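Local coordinates for Cd1 (PDB 7D39), which binds flavin mononucleotide and probably acts as an ene-reductase that starts the breakdown of flavones and flavonols in a gut bacterium, at residues A[285-289]-A[290-294]; A[263-266]-A[267-271]; A[225-228]-A[229-232]; A[117-120]-A[121-125]; A[242-246]-A[247-251]. One frame throughout, in Å; residues are numbered along the deposited sequence.

Contact 1: A[285-289]-A[290-294]; sequences NMQTE and KYKAR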
loop_
_atom_site.group_PDB
_atom_site.type_symbol
_atom_site.label_atom_id
_atom_site.label_comp_id
_atom_site.label_asym_id
_atom_site.label_seq_id
_atom_site.Cartn_x
_atom_site.Cartn_y
_atom_site.Cartn_z
ATOM N N ASN A 285 6.332 4.106 31.661
ATOM C CA ASN A 285 5.541 5.281 32.010
ATOM C C ASN A 285 4.150 4.901 32.524
ATOM O O ASN A 285 3.593 5.601 33.372
ATOM C CB ASN A 285 5.449 6.207 30.793
ATOM C CG ASN A 285 6.677 7.106 30.644
ATOM O OD1 ASN A 285 7.299 7.495 31.630
ATOM N ND2 ASN A 285 7.018 7.447 29.412
HETATM N N MSE A 286 3.578 3.801 32.043
HETATM C CA MSE A 286 2.258 3.378 32.505
HETATM C C MSE A 286 2.257 2.917 33.961
HETATM O O MSE A 286 1.195 2.787 34.568
HETATM C CB MSE A 286 1.720 2.259 31.634
HETATM C CG MSE A 286 1.475 2.685 30.201
HETATM SE SE MSE A 286 0.764 1.240 29.143
HETATM C CE MSE A 286 2.128 -0.085 29.522
ATOM N N GLN A 287 3.448 2.669 34.507
ATOM C CA GLN A 287 3.595 2.318 35.913
ATOM C C GLN A 287 3.712 3.525 36.822
ATOM O O GLN A 287 3.538 3.377 38.034
ATOM C CB GLN A 287 4.830 1.442 36.128
ATOM C CG GLN A 287 4.740 0.108 35.455
ATOM C CD GLN A 287 3.373 -0.498 35.623
ATOM O OE1 GLN A 287 2.741 -0.348 36.673
ATOM N NE2 GLN A 287 2.894 -1.175 34.584
ATOM N N THR A 288 4.000 4.706 36.280
ATOM C CA THR A 288 4.187 5.877 37.124
ATOM C C THR A 288 2.874 6.342 37.742
ATOM O O THR A 288 1.785 6.140 37.199
ATOM C CB THR A 288 4.772 7.047 36.338
ATOM O OG1 THR A 288 3.884 7.386 35.267
ATOM C CG2 THR A 288 6.173 6.727 35.807
ATOM N N GLU A 289 3.003 7.015 38.881
ATOM C CA GLU A 289 1.845 7.593 39.538
ATOM C C GLU A 289 1.273 8.748 38.730
ATOM O O GLU A 289 0.055 8.951 38.725
ATOM C CB GLU A 289 2.239 8.044 40.948
ATOM C CG GLU A 289 1.333 9.104 41.546
ATOM C CD GLU A 289 1.680 9.409 42.996
ATOM O OE1 GLU A 289 2.240 8.512 43.683
ATOM O OE2 GLU A 289 1.391 10.543 43.443
ATOM N N LYS A 290 2.124 9.512 38.042
ATOM C CA LYS A 290 1.626 10.591 37.192
ATOM C C LYS A 290 0.655 10.050 36.150
ATOM O O LYS A 290 -0.451 10.579 35.974
ATOM C CB LYS A 290 2.797 11.318 36.526
ATOM C CG LYS A 290 2.397 12.548 35.706
ATOM C CD LYS A 290 3.455 12.887 34.662
ATOM C CE LYS A 290 4.349 14.003 35.124
ATOM N NZ LYS A 290 3.549 15.244 35.186
ATOM N N TYR A 291 1.044 8.975 35.463
ATOM C CA TYR A 291 0.154 8.361 34.482
ATOM C C TYR A 291 -1.106 7.817 35.145
ATOM O O TYR A 291 -2.228 8.063 34.684
ATOM C CB TYR A 291 0.889 7.248 33.741
ATOM C CG TYR A 291 0.081 6.551 32.664
ATOM C CD1 TYR A 291 -0.729 5.458 32.963
ATOM C CD2 TYR A 291 0.145 6.974 31.339
ATOM C CE1 TYR A 291 -1.450 4.818 31.986
ATOM C CE2 TYR A 291 -0.588 6.334 30.344
ATOM C CZ TYR A 291 -1.379 5.258 30.674
ATOM O OH TYR A 291 -2.097 4.620 29.689
ATOM N N LYS A 292 -0.940 7.064 36.225
ATOM C CA LYS A 292 -2.091 6.445 36.865
ATOM C C LYS A 292 -3.074 7.493 37.376
ATOM O O LYS A 292 -4.290 7.308 37.288
ATOM C CB LYS A 292 -1.608 5.543 37.996
ATOM C CG LYS A 292 -0.862 4.293 37.526
ATOM C CD LYS A 292 -0.222 3.569 38.707
ATOM C CE LYS A 292 0.304 2.210 38.316
ATOM N NZ LYS A 292 -0.784 1.395 37.730
ATOM N N ALA A 293 -2.566 8.594 37.928
ATOM C CA ALA A 293 -3.455 9.602 38.495
ATOM C C ALA A 293 -4.225 10.324 37.404
ATOM O O ALA A 293 -5.437 10.538 37.528
ATOM C CB ALA A 293 -2.657 10.601 39.334
ATOM N N ARG A 294 -3.540 10.717 36.334
ATOM C CA ARG A 294 -4.228 11.368 35.226
ATOM C C ARG A 294 -5.305 10.451 34.649
ATOM O O ARG A 294 -6.450 10.870 34.440
ATOM C CB ARG A 294 -3.200 11.783 34.168
ATOM C CG ARG A 294 -3.775 12.357 32.879
ATOM C CD ARG A 294 -2.704 13.117 32.100
ATOM N NE ARG A 294 -2.399 14.411 32.704
ATOM C CZ ARG A 294 -1.184 14.950 32.756
ATOM N NH1 ARG A 294 -0.146 14.300 32.251
ATOM N NH2 ARG A 294 -1.006 16.133 33.328
HETATM O O HOH W 1 -1.210 1.939 34.517
#
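With chi1 of Y291 at -179°, the ring swings back along its helix until it lies beside M286, while chi1 of T288 at 60° turns OG1 both toward the start of that helix and back toward N285. The motif is a helix N-cap preceded by a tight turn: N285 to T288 form a type I beta turn between helix 265-285 and helix 289-301, and T288 is the cap residue. Its OG1 accepts from Y291 N at 3.3 Å in a nearly straight bond. In turn, T288 OG1 donates to N285 O at 2.6 Å, in the carbonyl plane, and N285 O also takes the backbone N of T288. One threonine oxygen therefore ties the turn to the first helical turn.

M286, a selenomethionine, sets its CA over one face of the Y291 ring, 3.9 Å from the centroid and 22° off the normal, a CH-pi contact displaced toward the rim. Its side chain runs alongside Y291 in the same direction, M286 CG 3.9 Å from Y291 CZ, and SE makes an oblique Met-aromatic contact. Beyond the ring, Y291 OH has a weak hydrogen bond with Q295. K292 N closes the regular helical bond to T288 O, and its aliphatic chain passes that carbonyl so that K292 CE reaches Q287 O at 3.4 Å. At the tip, one water donates to M286 O (2.6 Å) and accepts from K292 NZ.

Contact 2: A[263-266]-A[267-271]; sequences DTLS and GKFIH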
loop_
_atom_site.group_PDB
_atom_site.type_symbol
_atom_site.label_atom_id
_atom_site.label_comp_id
_atom_site.label_asym_id
_atom_site.label_seq_id
_atom_site.Cartn_x
_atom_site.Cartn_y
_atom_site.Cartn_z
ATOM N N ASP A 263 10.465 2.953 2.447
ATOM C CA ASP A 263 10.252 1.765 1.630
ATOM C C ASP A 263 11.554 1.017 1.355
ATOM O O ASP A 263 11.640 0.271 0.378
ATOM C CB ASP A 263 9.564 2.140 0.315
ATOM C CG ASP A 263 10.409 3.062 -0.532
ATOM O OD1 ASP A 263 11.369 3.633 0.021
ATOM O OD2 ASP A 263 10.126 3.209 -1.741
ATOM N N THR A 264 12.570 1.211 2.191
ATOM C CA THR A 264 13.795 0.432 2.162
ATOM C C THR A 264 13.914 -0.348 3.463
ATOM O O THR A 264 13.371 0.049 4.498
ATOM C CB THR A 264 15.037 1.318 2.001
ATOM O OG1 THR A 264 15.280 2.016 3.229
ATOM C CG2 THR A 264 14.848 2.328 0.872
ATOM N N LEU A 265 14.649 -1.461 3.404
ATOM C CA LEU A 265 14.940 -2.222 4.617
ATOM C C LEU A 265 15.616 -1.349 5.662
ATOM O O LEU A 265 15.260 -1.386 6.845
ATOM C CB LEU A 265 15.822 -3.422 4.296
ATOM C CG LEU A 265 15.115 -4.617 3.697
ATOM C CD1 LEU A 265 16.073 -5.786 3.736
ATOM C CD2 LEU A 265 13.877 -4.915 4.500
ATOM N N SER A 266 16.615 -0.572 5.247
ATOM C CA SER A 266 17.337 0.259 6.199
ATOM C C SER A 266 16.380 1.173 6.952
ATOM O O SER A 266 16.402 1.238 8.188
ATOM C CB SER A 266 18.407 1.061 5.457
ATOM O OG SER A 266 19.185 1.847 6.335
ATOM N N GLY A 267 15.506 1.867 6.221
ATOM C CA GLY A 267 14.571 2.762 6.871
ATOM C C GLY A 267 13.594 2.045 7.772
ATOM O O GLY A 267 13.216 2.576 8.823
ATOM N N LYS A 268 13.182 0.834 7.388
ATOM C CA LYS A 268 12.248 0.069 8.205
ATOM C C LYS A 268 12.909 -0.418 9.492
ATOM O O LYS A 268 12.273 -0.434 10.549
ATOM C CB LYS A 268 11.693 -1.106 7.404
ATOM C CG LYS A 268 10.632 -0.728 6.369
ATOM C CD LYS A 268 10.011 -1.967 5.712
ATOM C CE LYS A 268 9.046 -1.563 4.584
ATOM N NZ LYS A 268 8.053 -0.567 5.072
ATOM N N PHE A 269 14.172 -0.837 9.417
ATOM C CA PHE A 269 14.890 -1.262 10.613
ATOM C C PHE A 269 14.998 -0.120 11.611
ATOM O O PHE A 269 14.732 -0.297 12.806
ATOM C CB PHE A 269 16.276 -1.784 10.226
ATOM C CG PHE A 269 16.242 -3.097 9.493
ATOM C CD1 PHE A 269 15.199 -3.993 9.707
ATOM C CD2 PHE A 269 17.240 -3.443 8.591
ATOM C CE1 PHE A 269 15.154 -5.201 9.036
ATOM C CE2 PHE A 269 17.193 -4.656 7.917
ATOM C CZ PHE A 269 16.149 -5.532 8.130
ATOM N N ILE A 270 15.347 1.072 11.132
ATOM C CA ILE A 270 15.403 2.236 12.011
ATOM C C ILE A 270 14.036 2.506 12.614
ATOM O O ILE A 270 13.891 2.701 13.826
ATOM C CB ILE A 270 15.914 3.466 11.241
ATOM C CG1 ILE A 270 17.351 3.247 10.774
ATOM C CG2 ILE A 270 15.806 4.700 12.123
ATOM C CD1 ILE A 270 17.797 4.247 9.749
ATOM N N HIS A 271 13.017 2.559 11.763
ATOM C CA HIS A 271 11.676 2.863 12.235
ATOM C C HIS A 271 11.247 1.861 13.292
ATOM O O HIS A 271 10.732 2.232 14.349
ATOM C CB HIS A 271 10.712 2.858 11.049
ATOM C CG HIS A 271 9.311 3.233 11.402
ATOM N ND1 HIS A 271 8.231 2.442 11.077
ATOM C CD2 HIS A 271 8.806 4.327 12.020
ATOM C CE1 HIS A 271 7.123 3.026 11.491
ATOM N NE2 HIS A 271 7.444 4.169 12.067
#
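F269 lays one face of its ring over the carbonyl of L265, whose O stands 3.2 Å above the ring plane and toward the rim, F269 CG 3.3 Å from L265 O. This is the first turn of helix 265-285, opened by an N-cap: T264 precedes the helix, and its OG1 accepts from G267 N at 3.0 Å with an N-H...O angle of 166°. A chi1 of 73° holds the T264 hydroxyl between its own backbone N and carbonyl carbon, where it faces that amide; OG1 is also hydrogen-bonded to A261 O, so the cap is tied to the chain before it.

The backbone then takes over. F269 N meets L265 O at 2.8 Å, so this oxygen receives an amide while lying under the phenyl face. F269 CE2 comes to 4.1 Å from L265 CB, and both side chains also touch helix 111-124, L265 at R111 and I115, F269 at I116. The contact thus lies where the two helices meet.

On another side, K268 runs its methylenes past the cap carbonyl, K268 CG 3.4 Å from T264 O. Its ammonium group is held elsewhere, by L162 O and H262 O. S266 OG likewise turns to E259 O, while the carbonyl O of S266 bonds I270 N at 3.1 Å and has I270 CG1 3.4 Å away.

Contact 3: A[225-228]-A[229-232]; sequences HLQD and GKAI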
loop_
_atom_site.group_PDB
_atom_site.type_symbol
_atom_site.label_atom_id
_atom_site.label_comp_id
_atom_site.label_asym_id
_atom_site.label_seq_id
_atom_site.Cartn_x
_atom_site.Cartn_y
_atom_site.Cartn_z
ATOM N N HIS A 225 4.337 16.894 1.660
ATOM C CA HIS A 225 4.027 17.732 2.787
ATOM C C HIS A 225 5.089 18.859 2.906
ATOM O O HIS A 225 6.266 18.618 2.929
ATOM C CB HIS A 225 3.938 16.869 4.044
ATOM C CG HIS A 225 3.471 17.580 5.265
ATOM N ND1 HIS A 225 4.328 18.183 6.138
ATOM C CD2 HIS A 225 2.241 17.739 5.786
ATOM C CE1 HIS A 225 3.651 18.705 7.132
ATOM N NE2 HIS A 225 2.378 18.467 6.931
ATOM N N LEU A 226 4.642 20.089 2.955
ATOM C CA LEU A 226 5.551 21.222 2.813
ATOM C C LEU A 226 5.668 22.057 4.055
ATOM O O LEU A 226 4.719 22.601 4.507
ATOM C CB LEU A 226 5.141 22.119 1.657
ATOM C CG LEU A 226 5.189 21.561 0.267
ATOM C CD1 LEU A 226 4.657 22.523 -0.750
ATOM C CD2 LEU A 226 6.528 21.032 -0.123
ATOM N N GLN A 227 6.865 22.188 4.578
ATOM C CA GLN A 227 7.137 23.221 5.567
ATOM C C GLN A 227 8.441 23.934 5.376
ATOM O O GLN A 227 9.245 23.535 4.587
ATOM C CB GLN A 227 7.081 22.658 6.968
ATOM C CG GLN A 227 7.839 21.380 7.150
ATOM C CD GLN A 227 7.391 20.656 8.385
ATOM O OE1 GLN A 227 7.006 21.286 9.362
ATOM N NE2 GLN A 227 7.428 19.345 8.355
ATOM N N ASP A 228 8.649 25.004 6.119
ATOM C CA ASP A 228 9.827 25.836 5.936
ATOM C C ASP A 228 11.110 25.076 6.070
ATOM O O ASP A 228 11.423 24.563 7.095
ATOM C CB ASP A 228 9.794 27.008 6.887
ATOM C CG ASP A 228 8.872 28.095 6.413
ATOM O OD1 ASP A 228 8.508 28.082 5.230
ATOM O OD2 ASP A 228 8.493 28.958 7.214
ATOM N N GLY A 229 11.819 24.982 4.971
ATOM C CA GLY A 229 13.062 24.285 4.925
ATOM C C GLY A 229 12.983 22.802 4.837
ATOM O O GLY A 229 13.981 22.149 4.978
ATOM N N LYS A 230 11.797 22.261 4.602
ATOM C CA LYS A 230 11.638 20.825 4.528
ATOM C C LYS A 230 10.437 20.367 3.702
ATOM O O LYS A 230 9.311 20.555 4.068
ATOM C CB LYS A 230 11.563 20.254 5.929
ATOM C CG LYS A 230 11.942 18.811 5.994
ATOM C CD LYS A 230 11.422 18.205 7.256
ATOM C CE LYS A 230 12.092 18.830 8.451
ATOM N NZ LYS A 230 12.504 17.758 9.368
ATOM N N ALA A 231 10.714 19.741 2.592
ATOM C CA ALA A 231 9.687 19.098 1.837
ATOM C C ALA A 231 9.771 17.599 2.057
ATOM O O ALA A 231 10.786 16.994 1.862
ATOM C CB ALA A 231 9.807 19.465 0.386
ATOM N N ILE A 232 8.678 17.020 2.498
ATOM C CA ILE A 232 8.611 15.603 2.732
ATOM C C ILE A 232 7.746 14.893 1.713
ATOM O O ILE A 232 6.633 15.249 1.485
ATOM C CB ILE A 232 8.111 15.287 4.135
ATOM C CG1 ILE A 232 8.823 16.170 5.142
ATOM C CG2 ILE A 232 8.296 13.809 4.427
ATOM C CD1 ILE A 232 8.558 15.818 6.578
#
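G229 touches D228 and Q227 through backbone alone: with phi 79° it takes the third position of the type II turn from Q227 to K230, a positive phi that favours glycine. K230 follows and closes that turn. Its N donates to Q227 O at 2.9 Å, the donor well above the carbonyl plane, and its O receives Q227 N at 3.0 Å, making an antiparallel hydrogen-bonded pair. The two side chains leave on the same face, side by side and pointing the same way, with K230 CB 4.1 Å from Q227 CG. The glutamine adopts chi1 47°, which brings Q227 CG to 3.5 Å from K230 O. The lysine's charge goes to a salt bridge with E239 of the next strand.

These pairings define a beta hairpin with a two-residue loop, its strands 224-227 and 230-233 running with short axes at 173° to each other; strand 224-227 is an outer strand of a four-stranded antiparallel sheet, and 230-233 joins it to 239-245. A231 comes next, on the other face, in a non-hydrogen-bonded pair with L226. There A231 CB meets L226 CD2 at 3.7 Å, an apolar touch that I242 of strand 239-245 extends, since it packs on both residues.

I232 returns to the face of Q227 and K230 and pairs with H225 through two bonds in the carbonyl planes: I232 N to H225 O, nearly straight, and H225 N to I232 O. I232 CD1 reaches 4.1 Å from Q227 NE2, the two chains crossing at an angle, and that same NE2 lies at the edge of the H225 imidazole.

Contact 4: A[117-120]-A[121-125]; sequences GTKI and AEETG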
loop_
_atom_site.group_PDB
_atom_site.type_symbol
_atom_site.label_atom_id
_atom_site.label_comp_id
_atom_site.label_asym_id
_atom_site.label_seq_id
_atom_site.Cartn_x
_atom_site.Cartn_y
_atom_site.Cartn_z
ATOM N N GLY A 117 11.949 -11.390 12.328
ATOM C CA GLY A 117 11.277 -12.493 12.987
ATOM C C GLY A 117 11.769 -13.854 12.538
ATOM O O GLY A 117 11.906 -14.767 13.354
ATOM N N THR A 118 12.022 -14.026 11.235
ATOM C CA THR A 118 12.504 -15.332 10.813
ATOM C C THR A 118 13.969 -15.527 11.178
ATOM O O THR A 118 14.414 -16.671 11.312
ATOM C CB THR A 118 12.279 -15.566 9.304
ATOM O OG1 THR A 118 13.419 -15.153 8.553
ATOM C CG2 THR A 118 11.067 -14.828 8.798
ATOM N N LYS A 119 14.724 -14.442 11.361
ATOM C CA LYS A 119 16.098 -14.580 11.823
ATOM C C LYS A 119 16.134 -15.026 13.276
ATOM O O LYS A 119 16.870 -15.947 13.638
ATOM C CB LYS A 119 16.846 -13.262 11.648
ATOM C CG LYS A 119 18.358 -13.395 11.700
ATOM C CD LYS A 119 18.968 -12.682 10.500
ATOM C CE LYS A 119 18.262 -13.119 9.211
ATOM N NZ LYS A 119 18.560 -12.227 8.051
ATOM N N ILE A 120 15.338 -14.385 14.127
ATOM C CA ILE A 120 15.284 -14.795 15.524
ATOM C C ILE A 120 14.787 -16.233 15.638
ATOM O O ILE A 120 15.270 -17.008 16.472
ATOM C CB ILE A 120 14.416 -13.815 16.332
ATOM C CG1 ILE A 120 15.173 -12.497 16.538
ATOM C CG2 ILE A 120 14.031 -14.422 17.679
ATOM C CD1 ILE A 120 14.330 -11.339 17.054
ATOM N N ALA A 121 13.838 -16.620 14.787
ATOM C CA ALA A 121 13.295 -17.969 14.861
ATOM C C ALA A 121 14.348 -19.003 14.491
ATOM O O ALA A 121 14.497 -20.024 15.172
ATOM C CB ALA A 121 12.073 -18.087 13.954
ATOM N N GLU A 122 15.093 -18.759 13.414
ATOM C CA GLU A 122 16.127 -19.706 13.016
ATOM C C GLU A 122 17.221 -19.822 14.069
ATOM O O GLU A 122 17.820 -20.888 14.227
ATOM C CB GLU A 122 16.736 -19.294 11.682
ATOM C CG GLU A 122 15.732 -19.216 10.551
ATOM C CD GLU A 122 16.341 -18.687 9.261
ATOM O OE1 GLU A 122 17.469 -18.142 9.315
ATOM O OE2 GLU A 122 15.687 -18.818 8.197
ATOM N N GLU A 123 17.513 -18.750 14.786
ATOM C CA GLU A 123 18.644 -18.791 15.697
ATOM C C GLU A 123 18.266 -19.279 17.086
ATOM O O GLU A 123 19.138 -19.772 17.815
ATOM C CB GLU A 123 19.304 -17.409 15.764
ATOM C CG GLU A 123 20.532 -17.333 14.870
ATOM C CD GLU A 123 20.796 -15.935 14.367
ATOM O OE1 GLU A 123 20.032 -15.019 14.745
ATOM O OE2 GLU A 123 21.761 -15.751 13.590
ATOM N N THR A 124 16.995 -19.179 17.460
ATOM C CA THR A 124 16.540 -19.616 18.771
ATOM C C THR A 124 15.785 -20.931 18.715
ATOM O O THR A 124 15.203 -21.342 19.720
ATOM C CB THR A 124 15.652 -18.543 19.404
ATOM O OG1 THR A 124 14.483 -18.362 18.601
ATOM C CG2 THR A 124 16.399 -17.224 19.496
ATOM N N GLY A 125 15.778 -21.599 17.566
ATOM C CA GLY A 125 14.975 -22.788 17.421
ATOM C C GLY A 125 13.489 -22.536 17.371
ATOM O O GLY A 125 12.715 -23.477 17.552
#
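Across G117-I120 and A121-G125 the backbone keeps the i to i+4 spacing, with A121 N on G117 O at 3.0 Å and E122 N on T118 O at 3.0 Å, and E123 N reaching back to K119 O, until phi of G125 turns positive at 71°. The carbonyl of I120 is the most heavily used acceptor. T124 N donates to I120 O at 2.9 Å and T124 OG1 at 2.6 Å, arriving from opposite faces of the carbonyl plane; E123 N adds a weak, bent third bond. The hydroxyl gets there because chi1 of T124, 63°, folds OG1 back over the preceding turn, and the T124 and I120 side chains then run side by side, T124 OG1 4.1 Å from I120 CG2.

E122 CG passes 3.0 Å from T118 O, its chain extended from there. E123 lies alongside K119, pointing the same way, E123 OE1 3.8 Å from K119 CG; this is a carboxylate against a methylene, not an ion pair. K119 NZ stays about 6.1 Å from E122 OE1, so any attraction between them is probably weak. A121, by contrast, is buried, its CB packed against G117 O.

A threonine hydroxyl doubling the main-chain bond to the i-4 carbonyl is common within helices; the glycine with positive phi that follows is typical of a helix C-terminus, here that of helix 111-124 of the flavodoxin-like domain.

Contact 5: A[242-246]-A[247-251]; sequences IHNEG and GKYSF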
loop_
_atom_site.group_PDB
_atom_site.type_symbol
_atom_site.label_atom_id
_atom_site.label_comp_id
_atom_site.label_asym_id
_atom_site.label_seq_id
_atom_site.Cartn_x
_atom_site.Cartn_y
_atom_site.Cartn_z
ATOM N N ILE A 242 11.835 20.983 -2.599
ATOM C CA ILE A 242 11.037 21.093 -3.818
ATOM C C ILE A 242 11.479 22.344 -4.569
ATOM O O ILE A 242 11.555 23.427 -3.983
ATOM C CB ILE A 242 9.536 21.157 -3.477
ATOM C CG1 ILE A 242 8.992 19.764 -3.130
ATOM C CG2 ILE A 242 8.740 21.824 -4.583
ATOM C CD1 ILE A 242 9.005 18.790 -4.293
ATOM N N HIS A 243 11.762 22.208 -5.861
ATOM C CA HIS A 243 12.127 23.348 -6.697
ATOM C C HIS A 243 11.083 23.569 -7.780
ATOM O O HIS A 243 10.603 22.615 -8.398
ATOM C CB HIS A 243 13.490 23.153 -7.367
ATOM C CG HIS A 243 14.536 22.590 -6.459
ATOM N ND1 HIS A 243 15.144 23.333 -5.473
ATOM C CD2 HIS A 243 15.080 21.352 -6.388
ATOM C CE1 HIS A 243 16.016 22.575 -4.831
ATOM N NE2 HIS A 243 16.000 21.370 -5.371
ATOM N N ASN A 244 10.755 24.836 -8.020
ATOM C CA ASN A 244 9.922 25.247 -9.149
ATOM C C ASN A 244 10.831 25.899 -10.190
ATOM O O ASN A 244 11.207 27.069 -10.067
ATOM C CB ASN A 244 8.823 26.200 -8.701
ATOM C CG ASN A 244 7.939 26.636 -9.845
ATOM O OD1 ASN A 244 8.289 26.475 -11.010
ATOM N ND2 ASN A 244 6.786 27.198 -9.518
ATOM N N GLU A 245 11.179 25.137 -11.221
ATOM C CA GLU A 245 12.024 25.627 -12.304
ATOM C C GLU A 245 11.107 25.982 -13.472
ATOM O O GLU A 245 10.956 25.232 -14.438
ATOM C CB GLU A 245 13.069 24.580 -12.674
ATOM C CG GLU A 245 14.391 25.146 -13.156
ATOM C CD GLU A 245 14.564 25.014 -14.661
ATOM O OE1 GLU A 245 13.923 24.117 -15.254
ATOM O OE2 GLU A 245 15.335 25.807 -15.250
ATOM N N GLY A 246 10.474 27.151 -13.363
ATOM C CA GLY A 246 9.519 27.593 -14.360
ATOM C C GLY A 246 8.334 26.663 -14.520
ATOM O O GLY A 246 8.091 26.132 -15.607
ATOM N N GLY A 247 7.588 26.446 -13.434
ATOM C CA GLY A 247 6.414 25.601 -13.461
ATOM C C GLY A 247 6.662 24.106 -13.388
ATOM O O GLY A 247 5.745 23.367 -13.014
ATOM N N LYS A 248 7.854 23.629 -13.753
ATOM C CA LYS A 248 8.210 22.220 -13.610
ATOM C C LYS A 248 8.798 21.984 -12.221
ATOM O O LYS A 248 9.741 22.669 -11.809
ATOM C CB LYS A 248 9.209 21.785 -14.685
ATOM C CG LYS A 248 8.589 21.439 -16.037
ATOM C CD LYS A 248 9.624 20.834 -16.996
ATOM C CE LYS A 248 8.989 20.385 -18.318
ATOM N NZ LYS A 248 9.160 18.919 -18.584
ATOM N N TYR A 249 8.247 21.011 -11.504
ATOM C CA TYR A 249 8.664 20.721 -10.142
ATOM C C TYR A 249 9.652 19.559 -10.119
ATOM O O TYR A 249 9.558 18.613 -10.905
ATOM C CB TYR A 249 7.455 20.405 -9.259
ATOM C CG TYR A 249 6.456 21.544 -9.160
ATOM C CD1 TYR A 249 6.664 22.592 -8.278
ATOM C CD2 TYR A 249 5.307 21.567 -9.940
ATOM C CE1 TYR A 249 5.768 23.625 -8.169
ATOM C CE2 TYR A 249 4.401 22.607 -9.836
ATOM C CZ TYR A 249 4.644 23.634 -8.949
ATOM O OH TYR A 249 3.763 24.685 -8.826
ATOM N N SER A 250 10.603 19.639 -9.197
ATOM C CA SER A 250 11.604 18.602 -9.011
ATOM C C SER A 250 11.901 18.467 -7.523
ATOM O O SER A 250 11.647 19.384 -6.736
ATOM C CB SER A 250 12.883 18.939 -9.777
ATOM O OG SER A 250 13.270 20.278 -9.508
ATOM N N PHE A 251 12.464 17.323 -7.139
ATOM C CA PHE A 251 12.654 17.015 -5.723
ATOM C C PHE A 251 14.066 16.501 -5.486
ATOM O O PHE A 251 14.460 15.486 -6.066
ATOM C CB PHE A 251 11.606 15.993 -5.256
ATOM C CG PHE A 251 11.705 15.622 -3.802
ATOM C CD1 PHE A 251 11.509 16.570 -2.815
ATOM C CD2 PHE A 251 11.967 14.316 -3.427
ATOM C CE1 PHE A 251 11.591 16.226 -1.474
ATOM C CE2 PHE A 251 12.052 13.965 -2.089
ATOM C CZ PHE A 251 11.862 14.925 -1.113
#
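I242, H243 and S250 carry most of this hairpin contact between strands 239-245 and 248-252, which the type I' turn through G246 and G247 joins. I242 forms a non-hydrogen-bonded pair with F251 and crosses it at about a right angle: I242 CD1 approaches F251 CD1 at 3.7 Å, obliquely to the ring. The CG2 branch of I242 reaches the other way, 4.3 Å from Y249 CD1. Beyond the hairpin, I242 and F251 also pack on F224 and A231.

On the opposite face, H243 pairs with S250 through H243 N to S250 O (3.0 Å, 169°) and S250 N to H243 O (3.1 Å, in the carbonyl plane). S250 OG, set by chi1 49°, sits at the edge of the imidazole and 3.6 Å from H243 CB. The ring's NE2 bonds T252 OG1.

Near the turn, N244 OD1 lies 2.5 Å from G247 N, too short to be more than a doubtful bond, while N244 ND2 is 4.0 Å from Y249 CE1, the amide and ring planes 49° apart. Apolar chains thus gather on the face where I242 and F251 meet residues of strands 224-227 and 230-233, whereas the H243-S250 face is polar, its backbone bonds flanked by a hydroxyl and an imidazole.

None of the five contacts is a deep core: contact 2 is partly buried, the others lie at the surface. Contacts 1 and 2 cap successive helices, each with a threonine hydroxyl accepting a backbone amide, yet their centres are 32 Å apart; contact 4 shows the reverse, a threonine donating at a helix end. Contacts 2 and 4 come within about 7 Å (nearest atoms), through helix 111-124, which L265 and F269 pack on. Contacts 3 and 5 belong to one antiparallel sheet and touch directly, A231 CB lying 3.6 Å from I242 CG1, so their apolar faces join, while their turns differ: type II in one, type I' in the other.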